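Local coordinates for large terminase protein (Enterobacteria phage P22, PDB 4DKW), which packages viral DNA into empty capsids as an ATP-driven motor and cuts the genome as an endonuclease, the latter activity residing in its C-terminal nuclease domain, at residues A[23-28]-A[48-53]; A[43-48]-A[54-59]; A[123-128]-A[163-168]. All blocks are in the same frame, centred on the assembly; numbering follows the deposited sequence.

Interaction 1. Residues A[23-28]-A[48-53]; sequences PDHFYV and DKDADV
D48, the last residue of strand 40-48, lays its CB over one face of the F26 ring in a CH-pi contact, with D48 CB 3.8 Å from the ring centroid. Its CG stands anti to the backbone N (chi1 -178°), which carries the carboxylate outward past the rim of the phenyl group, where D48 OD2 comes within 3.4 Å of F26 CE1. P23 CD covers the opposite face, and the ring is thus sandwiched between D48 and the proline that begins its own type I turn. The other carboxylate oxygen serves the loop: A51 N donates to D48 OD1 at 3.2 Å, almost straight (171°) but from well above the carboxylate plane. This is an Asx motif, to which D50 N adds a weak bond. K49 follows with an extended chain that runs across Y27. Its CE sits over the middle of the ring, 3.4 Å from the Y27 centroid, and NZ lies farther along the same face, 3.7 Å from that centroid, in a cation-pi interaction. D50 turns toward H25, yet D50 OD2 and H25 ND1 remain 3.8 Å apart. The link between these residues runs instead through a water, which donates to H25 O at 2.9 Å and to D50 OD2 and accepts from K49 N. The loop ends where D52 and V53 both face D48, a G1 beta bulge that leads into strand 53-62; D52 OD1 accepts a hydrogen bond from W47 NE1. The hairpin tip therefore meets the approach to strand 27-33 through ring faces and a shared water, without direct polar bonds between the two segments. The Y27 ring probably stabilises the K49 charge, and the A51 N-H, with weak help from that of D50, probably helps to keep the D48 carboxylate beside F26.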
loop_
_atom_site.group_PDB
_atom_site.type_symbol
_atom_site.label_atom_id
_atom_site.label_comp_id
_atom_site.label_asym_id
_atom_site.label_seq_id
_atom_site.Cartn_x
_atom_site.Cartn_y
_atom_site.Cartn_z
ATOM N N PRO A 23 10.496 9.683 -12.786
ATOM C CA PRO A 23 10.862 11.059 -13.143
ATOM C C PRO A 23 11.021 11.926 -11.885
ATOM O O PRO A 23 10.381 11.670 -10.862
ATOM C CB PRO A 23 9.666 11.532 -13.980
ATOM C CG PRO A 23 9.035 10.276 -14.493
ATOM C CD PRO A 23 9.213 9.276 -13.386
ATOM N N ASP A 24 11.880 12.933 -11.978
ATOM C CA ASP A 24 12.176 13.843 -10.879
ATOM C C ASP A 24 10.949 14.489 -10.240
ATOM O O ASP A 24 10.937 14.773 -9.046
ATOM C CB ASP A 24 13.101 14.957 -11.379
ATOM C CG ASP A 24 14.564 14.634 -11.179
ATOM O OD1 ASP A 24 14.864 13.512 -10.720
ATOM O OD2 ASP A 24 15.410 15.507 -11.478
ATOM N N HIS A 25 9.928 14.744 -11.040
ATOM C CA HIS A 25 8.772 15.505 -10.599
ATOM C C HIS A 25 7.639 14.622 -10.081
ATOM O O HIS A 25 6.601 15.138 -9.681
ATOM C CB HIS A 25 8.241 16.367 -11.754
ATOM C CG HIS A 25 8.021 15.591 -13.017
ATOM N ND1 HIS A 25 7.077 15.904 -13.961
ATOM C CD2 HIS A 25 8.617 14.512 -13.486
ATOM C CE1 HIS A 25 7.114 15.039 -14.943
ATOM N NE2 HIS A 25 8.034 14.169 -14.689
ATOM N N PHE A 26 7.820 13.305 -10.095
ATOM C CA PHE A 26 6.810 12.411 -9.517
ATOM C C PHE A 26 6.978 12.436 -8.021
ATOM O O PHE A 26 8.069 12.689 -7.536
ATOM C CB PHE A 26 6.952 10.959 -9.994
ATOM C CG PHE A 26 6.374 10.691 -11.363
ATOM C CD1 PHE A 26 6.136 11.726 -12.256
ATOM C CD2 PHE A 26 6.080 9.394 -11.754
ATOM C CE1 PHE A 26 5.623 11.468 -13.504
ATOM C CE2 PHE A 26 5.566 9.135 -13.002
ATOM C CZ PHE A 26 5.331 10.169 -13.876
ATOM N N TYR A 27 5.894 12.176 -7.299
ATOM C CA TYR A 27 5.953 12.050 -5.851
ATOM C C TYR A 27 6.010 10.583 -5.425
ATOM O O TYR A 27 5.504 9.703 -6.124
ATOM C CB TYR A 27 4.765 12.758 -5.211
ATOM C CG TYR A 27 4.881 14.255 -5.304
ATOM C CD1 TYR A 27 5.121 15.019 -4.171
ATOM C CD2 TYR A 27 4.784 14.904 -6.529
ATOM C CE1 TYR A 27 5.236 16.385 -4.248
ATOM C CE2 TYR A 27 4.899 16.272 -6.619
ATOM C CZ TYR A 27 5.124 17.011 -5.479
ATOM O OH TYR A 27 5.236 18.381 -5.550
ATOM N N VAL A 28 6.643 10.330 -4.284
ATOM C CA VAL A 28 6.921 8.969 -3.833
ATOM C C VAL A 28 6.490 8.778 -2.383
ATOM O O VAL A 28 6.781 9.612 -1.531
ATOM C CB VAL A 28 8.437 8.630 -3.947
ATOM C CG1 VAL A 28 8.695 7.191 -3.522
ATOM C CG2 VAL A 28 8.953 8.871 -5.369
ATOM N N ASP A 48 2.169 10.831 -10.132
ATOM C CA ASP A 48 2.303 11.909 -11.086
ATOM C C ASP A 48 1.151 12.848 -10.761
ATOM O O ASP A 48 0.014 12.559 -11.110
ATOM C CB ASP A 48 2.148 11.333 -12.513
ATOM C CG ASP A 48 2.319 12.385 -13.605
ATOM O OD1 ASP A 48 2.262 13.594 -13.295
ATOM O OD2 ASP A 48 2.504 12.002 -14.777
ATOM N N LYS A 49 1.426 13.962 -10.085
ATOM C CA LYS A 49 0.360 14.907 -9.732
ATOM C C LYS A 49 -0.170 15.717 -10.897
ATOM O O LYS A 49 -1.300 16.193 -10.849
ATOM C CB LYS A 49 0.810 15.871 -8.641
ATOM C CG LYS A 49 1.089 15.218 -7.303
ATOM C CD LYS A 49 1.154 16.266 -6.206
ATOM C CE LYS A 49 1.640 15.654 -4.922
ATOM N NZ LYS A 49 1.826 16.661 -3.857
ATOM N N ASP A 50 0.650 15.884 -11.936
ATOM C CA ASP A 50 0.249 16.613 -13.141
ATOM C C ASP A 50 -0.831 15.865 -13.934
ATOM O O ASP A 50 -1.883 16.432 -14.242
ATOM C CB ASP A 50 1.464 16.914 -14.033
ATOM C CG ASP A 50 2.513 17.750 -13.323
ATOM O OD1 ASP A 50 2.182 18.872 -12.876
ATOM O OD2 ASP A 50 3.665 17.285 -13.191
ATOM N N ALA A 51 -0.565 14.601 -14.262
ATOM C CA ALA A 51 -1.554 13.761 -14.936
ATOM C C ALA A 51 -2.535 13.158 -13.922
ATOM O O ALA A 51 -3.603 12.671 -14.300
ATOM C CB ALA A 51 -0.857 12.664 -15.722
ATOM N N ASP A 52 -2.157 13.194 -12.640
ATOM C CA ASP A 52 -2.937 12.600 -11.547
ATOM C C ASP A 52 -3.076 11.092 -11.778
ATOM O O ASP A 52 -4.178 10.550 -11.820
ATOM C CB ASP A 52 -4.297 13.293 -11.399
ATOM C CG ASP A 52 -4.853 13.197 -9.991
ATOM O OD1 ASP A 52 -4.265 12.476 -9.150
ATOM O OD2 ASP A 52 -5.889 13.843 -9.730
ATOM N N VAL A 53 -1.928 10.434 -11.943
ATOM C CA VAL A 53 -1.849 8.995 -12.181
ATOM C C VAL A 53 -0.972 8.366 -11.105
ATOM O O VAL A 53 0.057 8.932 -10.737
ATOM C CB VAL A 53 -1.269 8.676 -13.590
ATOM C CG1 VAL A 53 -1.091 7.163 -13.792
ATOM C CG2 VAL A 53 -2.176 9.231 -14.679
HETATM O O HOH W 1 3.856 15.544 -10.457
#

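Interaction 2. Residues A[43-48]-A[54-59]; sequences IQLWWD and FYLARV
W46 and Y55 exchange both backbone hydrogen bonds, W46 N to Y55 O at 2.7 Å and Y55 N to W46 O at 2.8 Å, near the turn end of an antiparallel beta hairpin belonging to the RNase H-like nuclease domain. Toward I43 the pairing slips by one residue at a classic bulge: A57 and R58 both face Q44, whose O accepts from A57 N at 2.9 Å and only weakly from R58 N. Q44 CG lies opposite the backbone N (chi1 -179°), and the extended chain beyond it brings OE1 into the plane of the W46 indole. There W46 NE1 donates to Q44 OE1 at 2.8 Å, nearly straight at 173°, while Q44 NE2 is taken by D30 and W77. With its nitrogen so fixed, the indole receives the bulged A57 on its face, A57 CB lying 3.5 Å from the centroid of the five-membered ring. W46 CZ2 in turn lies over a face of the R58 guanidinium. The other side of the sheet is apolar, with I43, L56 and V59 packing on helix 171-181, which begins with the magnesium ligand D171. Beyond L45, W47 and F54 form an offset stack with planes 13° apart, and a water near the turn joins D48 OD2, at 2.6 Å, to Y55 OH.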
loop_
_atom_site.group_PDB
_atom_site.type_symbol
_atom_site.label_atom_id
_atom_site.label_comp_id
_atom_site.label_asym_id
_atom_site.label_seq_id
_atom_site.Cartn_x
_atom_site.Cartn_y
_atom_site.Cartn_z
ATOM N N ILE A 43 5.144 -1.466 0.421
ATOM C CA ILE A 43 4.945 -1.071 -0.974
ATOM C C ILE A 43 5.489 0.316 -1.235
ATOM O O ILE A 43 5.737 1.079 -0.309
ATOM C CB ILE A 43 3.448 -1.113 -1.397
ATOM C CG1 ILE A 43 2.613 -0.092 -0.605
ATOM C CG2 ILE A 43 2.883 -2.529 -1.217
ATOM C CD1 ILE A 43 2.473 1.338 -1.233
ATOM N N GLN A 44 5.665 0.639 -2.509
ATOM C CA GLN A 44 6.018 1.993 -2.904
ATOM C C GLN A 44 5.104 2.431 -4.036
ATOM O O GLN A 44 4.929 1.727 -5.033
ATOM C CB GLN A 44 7.490 2.116 -3.324
ATOM C CG GLN A 44 7.889 3.541 -3.714
ATOM C CD GLN A 44 9.386 3.704 -3.879
ATOM O OE1 GLN A 44 9.895 3.766 -4.996
ATOM N NE2 GLN A 44 10.103 3.763 -2.762
ATOM N N LEU A 45 4.527 3.608 -3.864
ATOM C CA LEU A 45 3.590 4.151 -4.804
ATOM C C LEU A 45 4.194 5.424 -5.381
ATOM O O LEU A 45 4.770 6.230 -4.646
ATOM C CB LEU A 45 2.306 4.458 -4.036
ATOM C CG LEU A 45 0.983 4.772 -4.705
ATOM C CD1 LEU A 45 0.520 3.617 -5.605
ATOM C CD2 LEU A 45 -0.021 5.047 -3.601
ATOM N N TRP A 46 4.100 5.598 -6.696
ATOM C CA TRP A 46 4.527 6.847 -7.315
ATOM C C TRP A 46 3.288 7.596 -7.754
ATOM O O TRP A 46 2.322 6.983 -8.217
ATOM C CB TRP A 46 5.421 6.597 -8.526
ATOM C CG TRP A 46 6.679 5.867 -8.216
ATOM C CD1 TRP A 46 7.186 5.581 -6.981
ATOM C CD2 TRP A 46 7.601 5.320 -9.167
ATOM N NE1 TRP A 46 8.369 4.895 -7.102
ATOM C CE2 TRP A 46 8.648 4.724 -8.432
ATOM C CE3 TRP A 46 7.645 5.287 -10.568
ATOM C CZ2 TRP A 46 9.722 4.086 -9.059
ATOM C CZ3 TRP A 46 8.717 4.657 -11.187
ATOM C CH2 TRP A 46 9.740 4.065 -10.432
ATOM N N TRP A 47 3.317 8.915 -7.587
ATOM C CA TRP A 47 2.197 9.779 -7.950
ATOM C C TRP A 47 2.660 10.890 -8.905
ATOM O O TRP A 47 3.454 11.756 -8.542
ATOM C CB TRP A 47 1.570 10.395 -6.692
ATOM C CG TRP A 47 0.297 11.141 -6.935
ATOM C CD1 TRP A 47 -0.488 11.091 -8.054
ATOM C CD2 TRP A 47 -0.357 12.037 -6.023
ATOM N NE1 TRP A 47 -1.581 11.914 -7.905
ATOM C CE2 TRP A 47 -1.528 12.500 -6.676
ATOM C CE3 TRP A 47 -0.067 12.488 -4.741
ATOM C CZ2 TRP A 47 -2.415 13.406 -6.056
ATOM C CZ3 TRP A 47 -0.942 13.384 -4.137
ATOM C CH2 TRP A 47 -2.101 13.833 -4.795
ATOM N N ASP A 48 2.169 10.831 -10.132
ATOM C CA ASP A 48 2.303 11.909 -11.086
ATOM C C ASP A 48 1.151 12.848 -10.761
ATOM O O ASP A 48 0.014 12.559 -11.110
ATOM C CB ASP A 48 2.148 11.333 -12.513
ATOM C CG ASP A 48 2.319 12.385 -13.605
ATOM O OD1 ASP A 48 2.262 13.594 -13.295
ATOM O OD2 ASP A 48 2.504 12.002 -14.777
ATOM N N PHE A 54 -1.385 7.199 -10.608
ATOM C CA PHE A 54 -0.651 6.470 -9.577
ATOM C C PHE A 54 -0.002 5.219 -10.145
ATOM O O PHE A 54 -0.609 4.523 -10.959
ATOM C CB PHE A 54 -1.586 6.083 -8.433
ATOM C CG PHE A 54 -2.198 7.264 -7.738
ATOM C CD1 PHE A 54 -1.658 7.741 -6.558
ATOM C CD2 PHE A 54 -3.306 7.900 -8.272
ATOM C CE1 PHE A 54 -2.217 8.836 -5.923
ATOM C CE2 PHE A 54 -3.866 8.986 -7.642
ATOM C CZ PHE A 54 -3.320 9.455 -6.462
ATOM N N TYR A 55 1.228 4.943 -9.711
ATOM C CA TYR A 55 1.949 3.739 -10.127
ATOM C C TYR A 55 2.395 2.978 -8.889
ATOM O O TYR A 55 3.150 3.504 -8.068
ATOM C CB TYR A 55 3.186 4.092 -10.963
ATOM C CG TYR A 55 2.882 4.903 -12.206
ATOM C CD1 TYR A 55 2.644 4.265 -13.422
ATOM C CD2 TYR A 55 2.828 6.299 -12.166
ATOM C CE1 TYR A 55 2.367 4.990 -14.572
ATOM C CE2 TYR A 55 2.541 7.033 -13.315
ATOM C CZ TYR A 55 2.313 6.362 -14.514
ATOM O OH TYR A 55 2.039 7.058 -15.670
ATOM N N LEU A 56 1.910 1.752 -8.738
ATOM C CA LEU A 56 2.406 0.888 -7.691
ATOM C C LEU A 56 3.710 0.306 -8.227
ATOM O O LEU A 56 3.695 -0.581 -9.073
ATOM C CB LEU A 56 1.387 -0.202 -7.370
ATOM C CG LEU A 56 1.791 -1.120 -6.217
ATOM C CD1 LEU A 56 2.000 -0.311 -4.942
ATOM C CD2 LEU A 56 0.727 -2.177 -6.014
ATOM N N ALA A 57 4.839 0.837 -7.754
ATOM C CA ALA A 57 6.136 0.560 -8.368
ATOM C C ALA A 57 6.965 -0.535 -7.679
ATOM O O ALA A 57 7.773 -1.194 -8.324
ATOM C CB ALA A 57 6.944 1.850 -8.463
ATOM N N ARG A 58 6.787 -0.711 -6.371
ATOM C CA ARG A 58 7.533 -1.730 -5.637
ATOM C C ARG A 58 6.610 -2.437 -4.656
ATOM O O ARG A 58 5.785 -1.800 -4.016
ATOM C CB ARG A 58 8.709 -1.117 -4.868
ATOM C CG ARG A 58 9.627 -0.210 -5.670
ATOM C CD ARG A 58 10.603 -1.016 -6.479
ATOM N NE ARG A 58 11.649 -0.178 -7.061
ATOM C CZ ARG A 58 11.594 0.356 -8.279
ATOM N NH1 ARG A 58 10.538 0.151 -9.063
ATOM N NH2 ARG A 58 12.601 1.099 -8.717
ATOM N N VAL A 59 6.753 -3.758 -4.554
ATOM C CA VAL A 59 5.968 -4.577 -3.634
ATOM C C VAL A 59 6.835 -5.664 -3.016
ATOM O O VAL A 59 7.565 -6.359 -3.725
ATOM C CB VAL A 59 4.782 -5.252 -4.344
ATOM C CG1 VAL A 59 4.238 -6.388 -3.509
ATOM C CG2 VAL A 59 3.688 -4.231 -4.650
HETATM O O HOH W 2 1.253 9.985 -15.927
#

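Interaction 3. Residues A[123-128]-A[163-168]; sequences NSVESG and GKIVKT
I165 and V125 point toward each other from loop and helix, the isoleucine tip slanting across the valine so that I165 CD1 meets V125 CG1 at 3.6 Å. From the neighbouring position E126 slides past the same isoleucine in the opposite direction. Its chain bends at chi2 (-71°), which draws the carboxylate alongside the methyl and sets E126 OE2 3.5 Å from I165 CD1. That oxygen forms a salt bridge with R159. K167, extended beyond CG, approaches the other valine branch, its NZ ending 3.9 Å from V125 CG2. The helix bearing V125 and E126 starts here: S124 is the N-cap, and S127 N donates to S124 OG at 2.9 Å. The contact places the first turn of helix 125-137 against the loop that precedes helix 171-181 and its magnesium ligand D171; the K167 side chain is about 8 Å from a bound magnesium ion. Chemically it is a small apolar touch bordered by charged ends. R159 would be expected to favour the ionised form of E126, and the nearby helix start may add to this, while the amino group of K167 meets V125 only through a methyl.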
loop_
_atom_site.group_PDB
_atom_site.type_symbol
_atom_site.label_atom_id
_atom_site.label_comp_id
_atom_site.label_asym_id
_atom_site.label_seq_id
_atom_site.Cartn_x
_atom_site.Cartn_y
_atom_site.Cartn_z
ATOM N N ASN A 123 -10.858 6.633 7.911
ATOM C CA ASN A 123 -10.030 5.532 7.420
ATOM C C ASN A 123 -10.852 4.408 6.785
ATOM O O ASN A 123 -10.396 3.269 6.696
ATOM C CB ASN A 123 -9.096 4.998 8.523
ATOM C CG ASN A 123 -9.834 4.183 9.591
ATOM O OD1 ASN A 123 -11.063 4.234 9.699
ATOM N ND2 ASN A 123 -9.080 3.432 10.389
ATOM N N SER A 124 -12.056 4.744 6.331
ATOM C CA SER A 124 -12.928 3.791 5.640
ATOM C C SER A 124 -12.243 2.949 4.547
ATOM O O SER A 124 -11.696 3.489 3.583
ATOM C CB SER A 124 -14.111 4.535 5.026
ATOM O OG SER A 124 -14.894 3.675 4.221
ATOM N N VAL A 125 -12.277 1.628 4.701
ATOM C CA VAL A 125 -11.799 0.727 3.655
ATOM C C VAL A 125 -12.685 0.848 2.410
ATOM O O VAL A 125 -12.189 0.949 1.291
ATOM C CB VAL A 125 -11.781 -0.736 4.133
ATOM C CG1 VAL A 125 -11.264 -1.657 3.030
ATOM C CG2 VAL A 125 -10.936 -0.864 5.388
ATOM N N GLU A 126 -13.997 0.838 2.617
ATOM C CA GLU A 126 -14.959 0.985 1.523
ATOM C C GLU A 126 -14.666 2.225 0.679
ATOM O O GLU A 126 -14.671 2.170 -0.545
ATOM C CB GLU A 126 -16.404 1.045 2.056
ATOM C CG GLU A 126 -16.945 -0.290 2.598
ATOM C CD GLU A 126 -17.209 -1.319 1.509
ATOM O OE1 GLU A 126 -17.271 -0.935 0.320
ATOM O OE2 GLU A 126 -17.358 -2.519 1.834
ATOM N N SER A 127 -14.402 3.345 1.340
ATOM C CA SER A 127 -14.119 4.588 0.636
ATOM C C SER A 127 -12.838 4.495 -0.204
ATOM O O SER A 127 -12.795 4.961 -1.346
ATOM C CB SER A 127 -14.038 5.757 1.625
ATOM O OG SER A 127 -14.292 6.978 0.957
ATOM N N GLY A 128 -11.796 3.899 0.367
ATOM C CA GLY A 128 -10.557 3.659 -0.356
ATOM C C GLY A 128 -10.725 2.759 -1.572
ATOM O O GLY A 128 -10.156 3.004 -2.633
ATOM N N GLY A 163 -22.298 -9.188 1.229
ATOM C CA GLY A 163 -21.784 -7.970 0.633
ATOM C C GLY A 163 -20.632 -7.312 1.361
ATOM O O GLY A 163 -20.234 -6.200 1.002
ATOM N N LYS A 164 -20.105 -7.982 2.385
ATOM C CA LYS A 164 -18.980 -7.444 3.152
ATOM C C LYS A 164 -17.657 -7.893 2.545
ATOM O O LYS A 164 -17.538 -9.037 2.102
ATOM C CB LYS A 164 -19.046 -7.904 4.612
ATOM C CG LYS A 164 -20.086 -7.189 5.444
ATOM C CD LYS A 164 -19.828 -7.413 6.930
ATOM C CE LYS A 164 -18.622 -6.607 7.408
ATOM N NZ LYS A 164 -18.227 -6.940 8.814
ATOM N N ILE A 165 -16.666 -7.003 2.534
ATOM C CA ILE A 165 -15.312 -7.357 2.104
ATOM C C ILE A 165 -14.827 -8.551 2.906
ATOM O O ILE A 165 -14.967 -8.584 4.125
ATOM C CB ILE A 165 -14.314 -6.207 2.354
ATOM C CG1 ILE A 165 -14.702 -4.958 1.564
ATOM C CG2 ILE A 165 -12.895 -6.634 1.981
ATOM C CD1 ILE A 165 -14.128 -3.705 2.126
ATOM N N VAL A 166 -14.287 -9.548 2.222
ATOM C CA VAL A 166 -13.647 -10.662 2.902
ATOM C C VAL A 166 -12.176 -10.287 3.068
ATOM O O VAL A 166 -11.430 -10.160 2.091
ATOM C CB VAL A 166 -13.821 -11.987 2.130
ATOM C CG1 VAL A 166 -12.978 -13.091 2.752
ATOM C CG2 VAL A 166 -15.288 -12.389 2.113
ATOM N N LYS A 167 -11.774 -10.075 4.315
ATOM C CA LYS A 167 -10.454 -9.539 4.602
ATOM C C LYS A 167 -9.376 -10.605 4.774
ATOM O O LYS A 167 -8.896 -10.833 5.874
ATOM C CB LYS A 167 -10.535 -8.585 5.799
ATOM C CG LYS A 167 -11.253 -7.301 5.415
ATOM C CD LYS A 167 -11.567 -6.408 6.579
ATOM C CE LYS A 167 -12.073 -5.061 6.061
ATOM N NZ LYS A 167 -12.270 -4.065 7.163
ATOM N N THR A 168 -9.025 -11.251 3.658
ATOM C CA THR A 168 -7.926 -12.214 3.560
ATOM C C THR A 168 -7.147 -11.925 2.278
ATOM O O THR A 168 -7.688 -11.302 1.364
ATOM C CB THR A 168 -8.432 -13.658 3.449
ATOM O OG1 THR A 168 -9.256 -13.785 2.282
ATOM C CG2 THR A 168 -9.227 -14.041 4.672
#

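How the interactions relate
Interactions 1 and 2 share D48 and belong to one sheet, in which strand 40-48 lies between 27-33 and 53-62. Y27 O accepts from W47 N, joining the two contacts directly. Interaction 2 is the more buried one, held by antiparallel backbone pairing interrupted by a bulge, with an apolar face against helix 171-181 and a mixed face where indole, amide and guanidinium meet. Interaction 1, at the exposed tip of the same hairpin, relies on cation-pi, CH-pi and water-mediated contacts instead. Interaction 3 stands apart, about 10 Å from interaction 2 at the nearest atoms and across the chain's centre from it. It is the smallest, a surface contact between helix and loop, yet helix 171-181 neighbours both it and interaction 2.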